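Local coordinates for activating signal cointegrator 1 complex subunit 2 (Homo sapiens, PDB 6YXQ), which binds polyubiquitinated proteins and recruits ASCC3 and ALKBH3 to alkylation-damaged DNA, and takes part in the rescue of stalled ribosomes, at residues Phe65-Leu70 / Lys121-Ser126; Tyr252-Cys257 / Leu316-Lys321; Phe286-Ile291 / Glu364-Arg369. All blocks are in the same frame, centred on the assembly; numbering follows the deposited sequence.

Contact 1: residues Phe65-Leu70 / Lys121-Ser126; sequences FVANDL and KRLHRS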
loop_
_atom_site.group_PDB
_atom_site.type_symbol
_atom_site.label_atom_id
_atom_site.label_comp_id
_atom_site.label_asym_id
_atom_site.label_seq_id
_atom_site.Cartn_x
_atom_site.Cartn_y
_atom_site.Cartn_z
ATOM N N PHE B 65 14.360 0.713 -8.933
ATOM C CA PHE B 65 14.722 2.006 -8.355
ATOM C C PHE B 65 13.989 2.239 -7.032
ATOM O O PHE B 65 14.613 2.534 -5.995
ATOM C CB PHE B 65 14.412 3.123 -9.339
ATOM C CG PHE B 65 15.389 3.219 -10.466
ATOM C CD1 PHE B 65 16.747 3.238 -10.213
ATOM C CD2 PHE B 65 14.953 3.287 -11.778
ATOM C CE1 PHE B 65 17.655 3.334 -11.245
ATOM C CE2 PHE B 65 15.859 3.384 -12.819
ATOM C CZ PHE B 65 17.211 3.407 -12.551
ATOM N N VAL B 66 12.659 2.077 -7.050
ATOM C CA VAL B 66 11.864 2.350 -5.848
ATOM C C VAL B 66 12.291 1.442 -4.694
ATOM O O VAL B 66 12.488 1.899 -3.558
ATOM C CB VAL B 66 10.360 2.209 -6.144
ATOM C CG1 VAL B 66 9.557 2.332 -4.852
ATOM C CG2 VAL B 66 9.915 3.265 -7.140
ATOM N N ALA B 67 12.435 0.141 -4.965
ATOM C CA ALA B 67 12.695 -0.810 -3.890
ATOM C C ALA B 67 14.082 -0.617 -3.295
ATOM O O ALA B 67 14.260 -0.741 -2.078
ATOM C CB ALA B 67 12.527 -2.237 -4.395
ATOM N N ASN B 68 15.083 -0.327 -4.130
ATOM C CA ASN B 68 16.415 -0.075 -3.593
ATOM C C ASN B 68 16.419 1.175 -2.724
ATOM O O ASN B 68 16.991 1.179 -1.619
ATOM C CB ASN B 68 17.427 0.046 -4.735
ATOM C CG ASN B 68 17.737 -1.299 -5.394
ATOM O OD1 ASN B 68 17.478 -2.362 -4.824
ATOM N ND2 ASN B 68 18.292 -1.252 -6.601
ATOM N N ASP B 69 15.761 2.241 -3.195
ATOM C CA ASP B 69 15.679 3.448 -2.381
ATOM C C ASP B 69 14.987 3.171 -1.049
ATOM O O ASP B 69 15.412 3.676 -0.004
ATOM C CB ASP B 69 14.957 4.548 -3.152
ATOM C CG ASP B 69 15.707 4.976 -4.398
ATOM O OD1 ASP B 69 16.954 4.887 -4.417
ATOM O OD2 ASP B 69 15.045 5.411 -5.360
ATOM N N LEU B 70 13.937 2.350 -1.058
ATOM C CA LEU B 70 13.206 2.099 0.182
ATOM C C LEU B 70 14.003 1.209 1.129
ATOM O O LEU B 70 13.951 1.391 2.352
ATOM C CB LEU B 70 11.845 1.480 -0.131
ATOM C CG LEU B 70 10.719 2.398 -0.613
ATOM C CD1 LEU B 70 9.549 1.591 -1.142
ATOM C CD2 LEU B 70 10.261 3.306 0.506
ATOM N N LYS B 121 6.126 -8.238 -3.908
ATOM C CA LYS B 121 6.182 -8.589 -2.489
ATOM C C LYS B 121 7.202 -7.732 -1.744
ATOM O O LYS B 121 6.940 -7.247 -0.629
ATOM C CB LYS B 121 6.519 -10.073 -2.336
ATOM C CG LYS B 121 5.306 -10.975 -2.190
ATOM C CD LYS B 121 5.662 -12.436 -2.407
ATOM C CE LYS B 121 5.837 -13.162 -1.075
ATOM N NZ LYS B 121 7.156 -12.864 -0.439
ATOM N N ARG B 122 8.390 -7.571 -2.334
ATOM C CA ARG B 122 9.404 -6.700 -1.747
ATOM C C ARG B 122 8.835 -5.311 -1.482
ATOM O O ARG B 122 8.956 -4.769 -0.373
ATOM C CB ARG B 122 10.623 -6.612 -2.672
ATOM C CG ARG B 122 11.740 -7.600 -2.359
ATOM C CD ARG B 122 13.101 -6.907 -2.248
ATOM N NE ARG B 122 13.509 -6.256 -3.493
ATOM C CZ ARG B 122 14.402 -5.273 -3.562
ATOM N NH1 ARG B 122 14.717 -4.735 -4.731
ATOM N NH2 ARG B 122 14.985 -4.823 -2.459
ATOM N N LEU B 123 8.193 -4.730 -2.502
ATOM C CA LEU B 123 7.642 -3.383 -2.374
ATOM C C LEU B 123 6.568 -3.321 -1.300
ATOM O O LEU B 123 6.527 -2.373 -0.506
ATOM C CB LEU B 123 7.080 -2.920 -3.716
ATOM C CG LEU B 123 8.123 -2.409 -4.706
ATOM C CD1 LEU B 123 7.480 -2.102 -6.046
ATOM C CD2 LEU B 123 8.853 -1.183 -4.158
ATOM N N HIS B 124 5.683 -4.321 -1.269
ATOM C CA HIS B 124 4.617 -4.374 -0.274
ATOM C C HIS B 124 5.185 -4.318 1.142
ATOM O O HIS B 124 4.807 -3.453 1.953
ATOM C CB HIS B 124 3.805 -5.650 -0.504
ATOM C CG HIS B 124 2.532 -5.733 0.282
ATOM N ND1 HIS B 124 2.426 -6.464 1.446
ATOM C CD2 HIS B 124 1.301 -5.216 0.052
ATOM C CE1 HIS B 124 1.193 -6.379 1.909
ATOM N NE2 HIS B 124 0.489 -5.630 1.081
ATOM N N ARG B 125 6.121 -5.218 1.447
ATOM C CA ARG B 125 6.695 -5.259 2.790
ATOM C C ARG B 125 7.407 -3.954 3.123
ATOM O O ARG B 125 7.250 -3.403 4.222
ATOM C CB ARG B 125 7.658 -6.440 2.915
ATOM C CG ARG B 125 8.223 -6.616 4.310
ATOM C CD ARG B 125 8.901 -7.967 4.493
ATOM N NE ARG B 125 9.204 -8.205 5.902
ATOM C CZ ARG B 125 10.422 -8.144 6.429
ATOM N NH1 ARG B 125 11.468 -7.871 5.660
ATOM N NH2 ARG B 125 10.595 -8.364 7.725
ATOM N N SER B 126 8.192 -3.437 2.180
ATOM C CA SER B 126 8.987 -2.256 2.483
ATOM C C SER B 126 8.102 -1.042 2.731
ATOM O O SER B 126 8.369 -0.249 3.645
ATOM C CB SER B 126 9.970 -1.983 1.350
ATOM O OG SER B 126 10.388 -0.638 1.397
#
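With CG1 anti to the backbone N (chi1 173°), Val66 holds this methyl beside its own carbonyl carbon, while Leu123 and Leu70 both set CG anti to the carbonyl carbon and beside the backbone N. As a result, the CD2 branch of Leu123 becomes the hub of the apolar contact. It lies 3.7 Å from Val66 CG1 and 3.8 Å from Ala67 CB, and Leu70 CD1 follows more loosely at 4.2 Å from the same Leu123 CD2. The leucine crosses Val66 and Leu70 at about a right angle, its tip reaching across rather than running alongside. One turn further on, Ser126 has OG anti to the backbone N (chi1 159°), which sets the hydroxyl against the side of Leu70, with OG 3.0 Å from Leu70 CB. An alanine in place of Leu70 would lose CG and both methyls, and would probably loosen the packing on Leu123 and on Val127 and Thr130 of the same helix 114-135. At the other end, the chain of Arg122 bends at chi2 and chi3 and lays one guanidinium face over the methyl of Ala67, NH1 being 3.3 Å from Ala67 CB. Asn68 OD1 stands at the edge of that group, near its plane, 3.6 Å from Arg122 NH1, but the charge finds its stronger partner in Asp71, which forms a salt bridge with NH2. No hydrogen bond joins 65-70 to 121-126. Asp69 is turned off this interface and forms a salt bridge with Lys36 of the ASCC3 chain. Helices 53-75 and 114-135 thus pack side by side in roughly the same direction, their local axes 9.8 Å apart at 38°, within the mainly helical N-terminal part of ASCC2, with ASCC3 docked beside them.

Contact 2: residues Tyr252-Cys257 / Leu316-Lys321; sequences YLCDTC and LSHSRK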
loop_
_atom_site.group_PDB
_atom_site.type_symbol
_atom_site.label_atom_id
_atom_site.label_comp_id
_atom_site.label_asym_id
_atom_site.label_seq_id
_atom_site.Cartn_x
_atom_site.Cartn_y
_atom_site.Cartn_z
ATOM N N TYR B 252 -15.909 0.044 -9.486
ATOM C CA TYR B 252 -15.820 1.219 -8.629
ATOM C C TYR B 252 -16.564 1.000 -7.318
ATOM O O TYR B 252 -16.048 1.307 -6.237
ATOM C CB TYR B 252 -16.384 2.420 -9.387
ATOM C CG TYR B 252 -16.133 3.775 -8.770
ATOM C CD1 TYR B 252 -14.953 4.057 -8.091
ATOM C CD2 TYR B 252 -17.073 4.780 -8.888
ATOM C CE1 TYR B 252 -14.730 5.306 -7.536
ATOM C CE2 TYR B 252 -16.857 6.025 -8.341
ATOM C CZ TYR B 252 -15.689 6.283 -7.668
ATOM O OH TYR B 252 -15.497 7.530 -7.131
ATOM N N LEU B 253 -17.783 0.462 -7.397
ATOM C CA LEU B 253 -18.569 0.228 -6.192
ATOM C C LEU B 253 -17.884 -0.776 -5.273
ATOM O O LEU B 253 -17.821 -0.567 -4.055
ATOM C CB LEU B 253 -19.968 -0.255 -6.571
ATOM C CG LEU B 253 -20.865 -0.696 -5.412
ATOM C CD1 LEU B 253 -21.253 0.475 -4.511
ATOM C CD2 LEU B 253 -22.098 -1.388 -5.957
ATOM N N CYS B 254 -17.366 -1.871 -5.841
ATOM C CA CYS B 254 -16.673 -2.892 -5.060
ATOM C C CYS B 254 -15.432 -2.324 -4.381
ATOM O O CYS B 254 -15.198 -2.567 -3.188
ATOM C CB CYS B 254 -16.295 -4.068 -5.962
ATOM S SG CYS B 254 -15.382 -5.373 -5.115
ATOM N N ASP B 255 -14.612 -1.579 -5.134
ATOM C CA ASP B 255 -13.438 -0.954 -4.533
ATOM C C ASP B 255 -13.843 -0.023 -3.403
ATOM O O ASP B 255 -13.225 -0.033 -2.331
ATOM C CB ASP B 255 -12.631 -0.190 -5.584
ATOM C CG ASP B 255 -11.437 0.567 -4.983
ATOM O OD1 ASP B 255 -10.317 0.020 -5.007
ATOM O OD2 ASP B 255 -11.606 1.707 -4.516
ATOM N N THR B 256 -14.901 0.766 -3.622
ATOM C CA THR B 256 -15.318 1.764 -2.643
ATOM C C THR B 256 -15.796 1.108 -1.353
ATOM O O THR B 256 -15.399 1.512 -0.249
ATOM C CB THR B 256 -16.419 2.637 -3.244
ATOM O OG1 THR B 256 -15.975 3.175 -4.496
ATOM C CG2 THR B 256 -16.774 3.767 -2.303
ATOM N N CYS B 257 -16.658 0.090 -1.475
ATOM C CA CYS B 257 -17.176 -0.595 -0.292
ATOM C C CYS B 257 -16.083 -1.347 0.444
ATOM O O CYS B 257 -16.029 -1.309 1.680
ATOM C CB CYS B 257 -18.304 -1.557 -0.660
ATOM S SG CYS B 257 -19.725 -0.826 -1.483
ATOM N N LEU B 316 -20.652 -7.742 -6.994
ATOM C CA LEU B 316 -21.859 -7.110 -6.472
ATOM C C LEU B 316 -22.261 -7.707 -5.129
ATOM O O LEU B 316 -22.608 -6.973 -4.195
ATOM C CB LEU B 316 -23.000 -7.246 -7.479
ATOM C CG LEU B 316 -24.307 -6.552 -7.096
ATOM C CD1 LEU B 316 -24.059 -5.069 -6.852
ATOM C CD2 LEU B 316 -25.389 -6.768 -8.153
ATOM N N SER B 317 -22.225 -9.037 -5.012
ATOM C CA SER B 317 -22.563 -9.664 -3.737
ATOM C C SER B 317 -21.554 -9.292 -2.656
ATOM O O SER B 317 -21.933 -9.017 -1.507
ATOM C CB SER B 317 -22.651 -11.176 -3.910
ATOM O OG SER B 317 -23.317 -11.492 -5.118
ATOM N N HIS B 318 -20.268 -9.263 -3.011
ATOM C CA HIS B 318 -19.249 -8.787 -2.084
ATOM C C HIS B 318 -19.542 -7.361 -1.626
ATOM O O HIS B 318 -19.412 -7.042 -0.436
ATOM C CB HIS B 318 -17.879 -8.891 -2.753
ATOM C CG HIS B 318 -16.770 -8.245 -1.989
ATOM N ND1 HIS B 318 -16.027 -8.915 -1.043
ATOM C CD2 HIS B 318 -16.262 -6.990 -2.049
ATOM C CE1 HIS B 318 -15.115 -8.099 -0.543
ATOM N NE2 HIS B 318 -15.237 -6.924 -1.136
ATOM N N SER B 319 -19.964 -6.494 -2.550
ATOM C CA SER B 319 -20.224 -5.102 -2.191
ATOM C C SER B 319 -21.419 -4.992 -1.260
ATOM O O SER B 319 -21.409 -4.188 -0.322
ATOM C CB SER B 319 -20.449 -4.250 -3.444
ATOM O OG SER B 319 -19.577 -4.626 -4.491
ATOM N N ARG B 320 -22.458 -5.790 -1.502
ATOM C CA ARG B 320 -23.618 -5.750 -0.620
ATOM C C ARG B 320 -23.246 -6.210 0.783
ATOM O O ARG B 320 -23.615 -5.570 1.783
ATOM C CB ARG B 320 -24.737 -6.606 -1.205
ATOM C CG ARG B 320 -25.055 -6.223 -2.626
ATOM C CD ARG B 320 -26.000 -7.183 -3.290
ATOM N NE ARG B 320 -26.874 -7.848 -2.335
ATOM C CZ ARG B 320 -26.989 -9.166 -2.230
ATOM N NH1 ARG B 320 -26.283 -9.954 -3.028
ATOM N NH2 ARG B 320 -27.811 -9.697 -1.336
ATOM N N LYS B 321 -22.480 -7.303 0.873
ATOM C CA LYS B 321 -22.035 -7.788 2.176
ATOM C C LYS B 321 -21.216 -6.727 2.909
ATOM O O LYS B 321 -21.440 -6.464 4.098
ATOM C CB LYS B 321 -21.233 -9.076 2.003
ATOM C CG LYS B 321 -20.832 -9.723 3.310
ATOM C CD LYS B 321 -20.004 -10.980 3.067
ATOM C CE LYS B 321 -19.541 -11.621 4.371
ATOM N NZ LYS B 321 -18.545 -12.715 4.137
#
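The carbonyl oxygen of Tyr252 is gripped by two donors from one residue, Thr256: the backbone N at 2.9 Å from Tyr252 O, and OG1 at 2.6 Å from the same oxygen. The hydroxyl approaches from above the carbonyl plane, 38° out of it; this second bond ties the Thr256 side chain back onto its own helix. Across to 316-321, Ser319 is the central residue, with its CA 5.1 Å from that of Cys254. Its CB faces both Leu253 CG and Cys257 SG, the latter 4.0 Å away, while its OG rests against the backbone of Cys254, 3.4 Å from CA, and is bonded back to Arg315 O. His318, its CG anti to the backbone N, brings CD2 to 3.6 Å from Cys254 SG; the sulfur meets this ring obliquely. Both ring nitrogens are engaged: NE2 with Thr258 OG1, ND1 with the backbone N of Asp181 in the ASCC3 chain. Leu253 CD2 and Leu316 CD1 add a looser apolar touch. With every touching residue buried and no hydrogen bond crossing directly between 252-257 and 316-321, the chemistry implies close helix packing through small side chains, the histidine extending the interface to ASCC3.

Contact 3: residues Phe286-Ile291 / Glu364-Arg369; sequences FYEAAI and EKRFLR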
loop_
_atom_site.group_PDB
_atom_site.type_symbol
_atom_site.label_atom_id
_atom_site.label_comp_id
_atom_site.label_asym_id
_atom_site.label_seq_id
_atom_site.Cartn_x
_atom_site.Cartn_y
_atom_site.Cartn_z
ATOM N N PHE B 286 -29.234 3.809 -0.659
ATOM C CA PHE B 286 -28.442 3.459 -1.830
ATOM C C PHE B 286 -28.587 1.985 -2.157
ATOM O O PHE B 286 -28.703 1.614 -3.327
ATOM C CB PHE B 286 -26.970 3.796 -1.609
ATOM C CG PHE B 286 -26.066 3.241 -2.675
ATOM C CD1 PHE B 286 -25.875 3.928 -3.863
ATOM C CD2 PHE B 286 -25.421 2.028 -2.497
ATOM C CE1 PHE B 286 -25.054 3.419 -4.850
ATOM C CE2 PHE B 286 -24.599 1.511 -3.485
ATOM C CZ PHE B 286 -24.415 2.207 -4.662
ATOM N N TYR B 287 -28.537 1.127 -1.134
ATOM C CA TYR B 287 -28.762 -0.299 -1.326
ATOM C C TYR B 287 -30.097 -0.540 -2.013
ATOM O O TYR B 287 -30.166 -1.207 -3.052
ATOM C CB TYR B 287 -28.702 -1.008 0.031
ATOM C CG TYR B 287 -28.490 -2.503 -0.041
ATOM C CD1 TYR B 287 -29.565 -3.367 -0.174
ATOM C CD2 TYR B 287 -27.219 -3.049 0.031
ATOM C CE1 TYR B 287 -29.385 -4.728 -0.245
ATOM C CE2 TYR B 287 -27.026 -4.412 -0.040
ATOM C CZ TYR B 287 -28.116 -5.251 -0.179
ATOM O OH TYR B 287 -27.947 -6.620 -0.246
ATOM N N GLU B 288 -31.160 0.052 -1.471
ATOM C CA GLU B 288 -32.488 -0.119 -2.056
ATOM C C GLU B 288 -32.533 0.325 -3.515
ATOM O O GLU B 288 -33.132 -0.350 -4.358
ATOM C CB GLU B 288 -33.517 0.655 -1.244
ATOM C CG GLU B 288 -34.169 -0.176 -0.186
ATOM C CD GLU B 288 -35.242 -1.077 -0.732
ATOM O OE1 GLU B 288 -35.679 -0.852 -1.878
ATOM O OE2 GLU B 288 -35.659 -2.003 -0.009
ATOM N N ALA B 289 -31.929 1.470 -3.829
ATOM C CA ALA B 289 -32.020 1.985 -5.192
ATOM C C ALA B 289 -31.186 1.146 -6.148
ATOM O O ALA B 289 -31.669 0.699 -7.196
ATOM C CB ALA B 289 -31.572 3.446 -5.233
ATOM N N ALA B 290 -29.938 0.893 -5.778
ATOM C CA ALA B 290 -28.949 0.357 -6.692
ATOM C C ALA B 290 -29.069 -1.154 -6.835
ATOM O O ALA B 290 -29.117 -1.670 -7.959
ATOM C CB ALA B 290 -27.562 0.756 -6.191
ATOM N N ILE B 291 -29.158 -1.878 -5.709
ATOM C CA ILE B 291 -28.955 -3.330 -5.719
ATOM C C ILE B 291 -29.972 -4.070 -6.603
ATOM O O ILE B 291 -29.557 -4.894 -7.420
ATOM C CB ILE B 291 -28.913 -3.870 -4.298
ATOM C CG1 ILE B 291 -27.704 -3.314 -3.531
ATOM C CG2 ILE B 291 -28.948 -5.394 -4.291
ATOM C CD1 ILE B 291 -26.413 -3.259 -4.341
ATOM N N GLU B 364 -37.298 0.666 3.564
ATOM C CA GLU B 364 -36.283 0.060 2.700
ATOM C C GLU B 364 -36.303 -1.462 2.846
ATOM O O GLU B 364 -35.376 -2.086 3.368
ATOM C CB GLU B 364 -34.909 0.628 3.028
ATOM C CG GLU B 364 -34.909 2.101 3.375
ATOM C CD GLU B 364 -35.312 2.977 2.212
ATOM O OE1 GLU B 364 -35.261 2.504 1.060
ATOM O OE2 GLU B 364 -35.687 4.143 2.449
ATOM N N LYS B 365 -37.378 -2.063 2.319
ATOM C CA LYS B 365 -37.698 -3.448 2.664
ATOM C C LYS B 365 -36.651 -4.429 2.143
ATOM O O LYS B 365 -36.306 -5.394 2.834
ATOM C CB LYS B 365 -39.086 -3.811 2.141
ATOM C CG LYS B 365 -40.223 -3.011 2.768
ATOM C CD LYS B 365 -41.526 -3.192 1.986
ATOM C CE LYS B 365 -42.118 -4.592 2.176
ATOM N NZ LYS B 365 -43.404 -4.770 1.445
ATOM N N ARG B 366 -36.130 -4.204 0.936
ATOM C CA ARG B 366 -35.116 -5.110 0.398
ATOM C C ARG B 366 -33.829 -5.031 1.207
ATOM O O ARG B 366 -33.226 -6.057 1.545
ATOM C CB ARG B 366 -34.842 -4.791 -1.072
ATOM C CG ARG B 366 -33.574 -5.433 -1.622
ATOM C CD ARG B 366 -33.619 -6.947 -1.515
ATOM N NE ARG B 366 -32.343 -7.549 -1.872
ATOM C CZ ARG B 366 -32.061 -8.024 -3.081
ATOM N NH1 ARG B 366 -32.975 -7.966 -4.044
ATOM N NH2 ARG B 366 -30.869 -8.556 -3.329
ATOM N N PHE B 367 -33.379 -3.817 1.517
ATOM C CA PHE B 367 -32.217 -3.688 2.382
ATOM C C PHE B 367 -32.499 -4.263 3.761
ATOM O O PHE B 367 -31.633 -4.909 4.358
ATOM C CB PHE B 367 -31.799 -2.229 2.503
ATOM C CG PHE B 367 -30.899 -1.967 3.669
ATOM C CD1 PHE B 367 -29.551 -2.266 3.595
ATOM C CD2 PHE B 367 -31.403 -1.448 4.850
ATOM C CE1 PHE B 367 -28.717 -2.037 4.669
ATOM C CE2 PHE B 367 -30.573 -1.219 5.928
ATOM C CZ PHE B 367 -29.229 -1.514 5.836
ATOM N N LEU B 368 -33.699 -4.023 4.295
ATOM C CA LEU B 368 -34.020 -4.533 5.621
ATOM C C LEU B 368 -33.943 -6.050 5.650
ATOM O O LEU B 368 -33.372 -6.637 6.574
ATOM C CB LEU B 368 -35.406 -4.061 6.052
ATOM C CG LEU B 368 -35.454 -3.196 7.313
ATOM C CD1 LEU B 368 -36.898 -2.967 7.723
ATOM C CD2 LEU B 368 -34.655 -3.820 8.450
ATOM N N ARG B 369 -34.507 -6.699 4.633
ATOM C CA ARG B 369 -34.539 -8.157 4.588
ATOM C C ARG B 369 -33.129 -8.738 4.598
ATOM O O ARG B 369 -32.800 -9.590 5.431
ATOM C CB ARG B 369 -35.321 -8.594 3.348
ATOM C CG ARG B 369 -35.304 -10.071 3.028
ATOM C CD ARG B 369 -35.621 -10.300 1.547
ATOM N NE ARG B 369 -36.458 -9.248 0.970
ATOM C CZ ARG B 369 -36.576 -9.019 -0.334
ATOM N NH1 ARG B 369 -35.905 -9.768 -1.202
ATOM N NH2 ARG B 369 -37.359 -8.039 -0.770
#
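The N terminus of helix 365-374 meets the flank of helix 279-300, and a glutamate from the latter reaches its first turn. Glu364 occupies the N-cap position, and Glu288, its chain bent at chi2, places OE2 at the amides of Arg366 and Phe367. Arg366 N donates to Glu288 OE2 at 2.4 Å, nearly along the C-O axis of that oxygen; Phe367 N donates to Glu288 OE2 at 3.3 Å from above the carboxylate plane. The positive end of the helix would probably favour the ionised carboxylate, offsetting the nearby like charge of Glu364, whose OE1 lies 4.5 Å from Glu288 OE1. Beside this, Tyr287 and Phe367 form an offset edge-to-face pair, the edge of Phe367 toward the face of Tyr287, with centroids 5.6 Å apart and planes at 66°. Phe367 CB also touches Tyr287 CD1 at 3.7 Å. Ile291 CG2 lies over one face of the Arg366 guanidinium, 3.8 Å from NH2, while Asp370 and Glu295 form salt bridges with Arg366. A carboxylate accepting first-turn amides is characteristic of helix N-terminal capping, here supplied by a residue of a second helix whose local axis lies at 106°.

From the N terminus, contact 1 comes first: it closes a loop of 50 mostly helical residues between its segments, joining helices 53-75 and 114-135, before the other two begin. Contacts 2 and 3 close 58 and 72 residues, again mostly helical, and cross: helix 243-266 pairs with helix 306-340, while helix 279-300, lying between them in sequence, pairs with helix 365-374. They also touch, Arg320 NE lying 2.7 Å from Tyr287 OH in a probable hydrogen bond and Leu253 packing on Phe286. Contacts 2 and 3 therefore interlock four helices in the later half of the chain. Contact 1 secures a separate region, its centre about 43 Å from that of contact 3, across the chain's centre.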